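Local coordinates for mitochondrial RNA-binding protein 2 (Trypanosoma brucei, PDB 2GIA), which probably binds RNA in the mitochondrion, where with its partner MRP1 it forms the guide-RNA binding complex that acts as an RNA matchmaker in editing, at residues T102-A107 and E114-H119; F127-N130 and T136-L139. All coordinates share one frame; numbering follows the deposited sequence.

How the contacts relate
The two contacts show how a sheet is built up pair by pair while a helix covers it. In contact 1, helix 101-109 packs on an outermost strand, within this chain, of a four-stranded antiparallel sheet; in contact 2, the next strand of that sheet, 123-129, pairs with 137-145. They follow one another along the chain, and their centres lie about 11 Å apart. Strand pairing joins them, with Phe127 N 3.0 Å from Val116 O in a probable hydrogen bond. So does the packing beneath the sheet, where Phe105 CE1 lies 3.5 Å from Phe127 CB. Toward the strand ends, Glu114 and Lys115 pack on Pro129 and Thr128.

Contact 1. Residues T102-A107 and E114-H119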
# COMPACT_ATOMS: atom_id res chain seq x y z
N THR D 102 -14.24 1.92 10.98
CA THR D 102 -13.14 1.30 10.22
C THR D 102 -11.87 1.15 11.02
O THR D 102 -11.28 0.04 11.12
CB THR D 102 -12.88 2.08 8.95
OG1 THR D 102 -14.12 2.19 8.24
CG2 THR D 102 -11.83 1.34 8.03
N ALA D 103 -11.43 2.26 11.61
CA ALA D 103 -10.22 2.23 12.40
C ALA D 103 -10.35 1.32 13.63
O ALA D 103 -9.34 0.76 14.07
CB ALA D 103 -9.84 3.68 12.83
N ARG D 104 -11.56 1.14 14.18
CA ARG D 104 -11.73 0.25 15.36
C ARG D 104 -11.59 -1.21 15.00
O ARG D 104 -11.06 -1.99 15.78
CB ARG D 104 -13.09 0.46 16.05
CG ARG D 104 -13.16 1.87 16.72
CD ARG D 104 -14.52 2.08 17.42
NE ARG D 104 -14.60 3.40 18.03
CZ ARG D 104 -14.29 3.67 19.30
NH1 ARG D 104 -13.86 2.73 20.14
NH2 ARG D 104 -14.43 4.92 19.74
N PHE D 105 -12.10 -1.59 13.82
CA PHE D 105 -11.93 -2.96 13.33
C PHE D 105 -10.45 -3.14 12.99
O PHE D 105 -9.87 -4.18 13.31
CB PHE D 105 -12.78 -3.19 12.09
CG PHE D 105 -14.18 -3.70 12.41
CD1 PHE D 105 -14.48 -5.05 12.29
CD2 PHE D 105 -15.16 -2.82 12.85
CE1 PHE D 105 -15.78 -5.53 12.62
CE2 PHE D 105 -16.47 -3.28 13.18
CZ PHE D 105 -16.76 -4.63 13.06
N LEU D 106 -9.83 -2.15 12.34
CA LEU D 106 -8.41 -2.27 11.99
C LEU D 106 -7.60 -2.46 13.25
O LEU D 106 -6.63 -3.25 13.28
CB LEU D 106 -7.92 -1.01 11.19
CG LEU D 106 -8.40 -1.07 9.72
CD1 LEU D 106 -8.17 0.31 9.05
CD2 LEU D 106 -7.64 -2.17 8.93
N ALA D 107 -7.97 -1.74 14.32
CA ALA D 107 -7.19 -1.87 15.55
C ALA D 107 -7.20 -3.31 16.07
O ALA D 107 -6.20 -3.76 16.63
CB ALA D 107 -7.71 -0.89 16.62
N GLU D 114 -8.30 -5.57 21.69
CA GLU D 114 -8.76 -6.96 21.83
C GLU D 114 -10.21 -7.10 21.42
O GLU D 114 -10.72 -8.22 21.31
CB GLU D 114 -8.56 -7.46 23.26
CG GLU D 114 -7.11 -7.91 23.60
CD GLU D 114 -6.54 -8.92 22.59
OE1 GLU D 114 -6.01 -8.49 21.54
OE2 GLU D 114 -6.62 -10.15 22.82
N LYS D 115 -10.88 -5.99 21.18
CA LYS D 115 -12.28 -6.05 20.79
C LYS D 115 -12.89 -4.77 20.26
O LYS D 115 -12.47 -3.67 20.62
CB LYS D 115 -13.15 -6.52 21.98
CG LYS D 115 -14.65 -6.30 21.76
CD LYS D 115 -15.53 -7.04 22.78
CE LYS D 115 -15.49 -6.42 24.17
NZ LYS D 115 -14.15 -6.47 24.79
N VAL D 116 -13.89 -4.91 19.39
CA VAL D 116 -14.62 -3.76 18.91
C VAL D 116 -16.09 -4.17 19.00
O VAL D 116 -16.45 -5.26 18.57
CB VAL D 116 -14.29 -3.35 17.43
CG1 VAL D 116 -14.46 -4.54 16.46
CG2 VAL D 116 -15.22 -2.23 17.00
N GLU D 117 -16.91 -3.31 19.59
CA GLU D 117 -18.34 -3.56 19.75
C GLU D 117 -19.16 -2.62 18.90
O GLU D 117 -18.87 -1.43 18.84
CB GLU D 117 -18.77 -3.37 21.20
CG GLU D 117 -18.28 -4.45 22.14
CD GLU D 117 -18.86 -4.29 23.53
OE1 GLU D 117 -20.06 -3.96 23.62
OE2 GLU D 117 -18.13 -4.50 24.52
N VAL D 118 -20.18 -3.15 18.24
CA VAL D 118 -21.07 -2.33 17.42
C VAL D 118 -22.45 -2.46 18.09
O VAL D 118 -22.93 -3.57 18.30
CB VAL D 118 -21.18 -2.89 15.98
CG1 VAL D 118 -21.98 -1.94 15.12
CG2 VAL D 118 -19.77 -3.15 15.40
N HIS D 119 -23.07 -1.32 18.42
CA HIS D 119 -24.39 -1.31 19.07
C HIS D 119 -25.35 -0.38 18.34
O HIS D 119 -25.05 0.79 18.12
CB HIS D 119 -24.31 -0.83 20.53
CG HIS D 119 -23.48 -1.71 21.41
ND1 HIS D 119 -23.88 -2.97 21.81
CD2 HIS D 119 -22.26 -1.52 21.96
CE1 HIS D 119 -22.95 -3.51 22.56
NE2 HIS D 119 -21.95 -2.65 22.67
O HOH W 1 -11.13 -1.48 18.57
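Arg104 O and Lys115 O are linked by a single water, which donates to both: at 2.8 Å from Arg104 O and, in a longer bond, 3.3 Å from Lys115 O. This water bridge is the polar part of a contact that has no direct hydrogen bond between helix and strand. The rest is apolar and centres on Val116. Its CG1, lodged between the backbone N and the carbonyl carbon (chi1 54°), rises to the Phe105 ring and sits almost exactly over its middle, 3.9 Å from the centroid and 3° off the ring normal, a well-formed CH-pi contact. The other branch, Val116 CG2, anti to the backbone N, reaches the preceding helix residue, 3.6 Å from Arg104 CB. Beyond CB the arginine chain runs extended and leads away from the strand, so its aliphatic root does the packing while its guanidinium takes no part.

Val118, two residues further along the strand, touches the same ring from another direction: its CG2 lies at the ring edge, near the plane, 4.0 Å from Phe105 CE2. One valine thus covers a face while the other lies at the edge. Leu97, Phe127 and Leu180 of the same chain also meet this ring, while Arg104 packs on His130 of the mitochondrial RNA-binding protein 1 chain. The short axes approach to 8.7 Å and run at 145°, closer to antiparallel than to perpendicular. This is helix-on-sheet packing at an outermost strand of one of the chain's two four-stranded antiparallel sheets, in a family grouped with the PC4-like proteins and probably binding nucleic acid.

Contact 2. Residues F127-N130 and T136-L139; sequences FTPN and TFTL
Phe127 and Phe137 meet beneath the end of a beta hairpin although they are not paired across it. Phe127 has CG anti to its backbone N (chi1 -176°), which swings the ring across to the other strand until CZ reaches 3.4 Å from Phe137 CB. Phe137 stands in nearly the same orientation: the planes differ by 7°, but the centroids are 5.5 Å apart and the rings barely overlap. On the other side of the Phe137 ring plane, obliquely, Pro129 CB lies 4.0 Å from Phe137 CE1. Phe127 CD1, for its part, meets Leu139 CB at 4.1 Å.

Between these residues Thr128 and Thr138 form a hydrogen-bonded pair, the shorter bond running from Thr138 N to Thr128 O at 2.8 Å. Further out, Asn130 N donates to Thr136 O from above the carbonyl plane, yet the N-H points almost straight at the oxygen (172°). The Asn130 side chain extends with CG anti to the backbone N, and its CB lies 3.3 Å from Thr136 OG1 and 3.7 Å from Thr138 OG1. Thr136 OG1 has its own hydrogen bond with Ala133 O, while Asn130 OD1 accepts from Ala132 N within the turn.

Thr138 OG1 is bonded to Glu167 on strand 160-168, which flanks strand 137-145. The Phe127 and Phe137 rings both pack against Val108 and Leu109 of helix 101-109; Phe127 also touches Leu176, and Phe137 touches Ser173, of helix 170-187.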
# COMPACT_ATOMS: atom_id res chain seq x y z
N PHE D 127 -16.29 -8.02 17.45
CA PHE D 127 -15.29 -8.57 16.53
C PHE D 127 -14.07 -8.70 17.43
O PHE D 127 -13.58 -7.72 17.96
CB PHE D 127 -15.01 -7.59 15.36
CG PHE D 127 -14.05 -8.14 14.34
CD1 PHE D 127 -14.50 -9.07 13.40
CD2 PHE D 127 -12.71 -7.77 14.35
CE1 PHE D 127 -13.61 -9.64 12.45
CE2 PHE D 127 -11.82 -8.32 13.43
CZ PHE D 127 -12.27 -9.26 12.47
N THR D 128 -13.57 -9.92 17.56
CA THR D 128 -12.47 -10.19 18.44
C THR D 128 -11.55 -11.24 17.86
O THR D 128 -11.94 -11.96 16.92
CB THR D 128 -13.05 -10.76 19.76
OG1 THR D 128 -13.78 -11.95 19.43
CG2 THR D 128 -14.06 -9.79 20.38
N PRO D 129 -10.33 -11.35 18.40
CA PRO D 129 -9.39 -12.36 17.90
C PRO D 129 -9.93 -13.72 18.36
O PRO D 129 -10.60 -13.83 19.39
CB PRO D 129 -8.08 -12.05 18.62
CG PRO D 129 -8.25 -10.71 19.19
CD PRO D 129 -9.70 -10.41 19.33
N ASN D 130 -9.64 -14.76 17.59
CA ASN D 130 -10.08 -16.09 17.98
C ASN D 130 -8.86 -16.78 18.61
O ASN D 130 -7.84 -16.96 17.96
CB ASN D 130 -10.56 -16.89 16.77
CG ASN D 130 -11.02 -18.29 17.16
OD1 ASN D 130 -10.63 -18.80 18.22
ND2 ASN D 130 -11.85 -18.91 16.32
N THR D 136 -6.46 -15.05 13.51
CA THR D 136 -7.83 -15.43 13.11
C THR D 136 -8.76 -14.64 14.02
O THR D 136 -8.40 -14.28 15.15
CB THR D 136 -8.14 -16.96 13.25
OG1 THR D 136 -8.09 -17.35 14.63
CG2 THR D 136 -7.13 -17.79 12.42
N PHE D 137 -9.95 -14.36 13.51
CA PHE D 137 -10.87 -13.51 14.22
C PHE D 137 -12.29 -14.02 14.11
O PHE D 137 -12.58 -14.86 13.25
CB PHE D 137 -10.79 -12.09 13.64
CG PHE D 137 -9.43 -11.47 13.80
CD1 PHE D 137 -9.15 -10.66 14.88
CD2 PHE D 137 -8.41 -11.78 12.90
CE1 PHE D 137 -7.85 -10.15 15.08
CE2 PHE D 137 -7.11 -11.28 13.09
CZ PHE D 137 -6.83 -10.47 14.18
N THR D 138 -13.16 -13.48 14.97
CA THR D 138 -14.55 -13.88 14.99
C THR D 138 -15.55 -12.73 15.04
O THR D 138 -15.42 -11.86 15.88
CB THR D 138 -14.85 -14.77 16.24
OG1 THR D 138 -14.04 -15.95 16.19
CG2 THR D 138 -16.34 -15.18 16.24
N LEU D 139 -16.51 -12.73 14.12
CA LEU D 139 -17.58 -11.73 14.09
C LEU D 139 -18.82 -12.47 14.70
O LEU D 139 -19.23 -13.52 14.17
CB LEU D 139 -17.91 -11.30 12.65
CG LEU D 139 -19.11 -10.33 12.49
CD1 LEU D 139 -18.85 -9.08 13.26
CD2 LEU D 139 -19.39 -9.98 11.02
O HOH W 2 -11.87 -17.62 13.11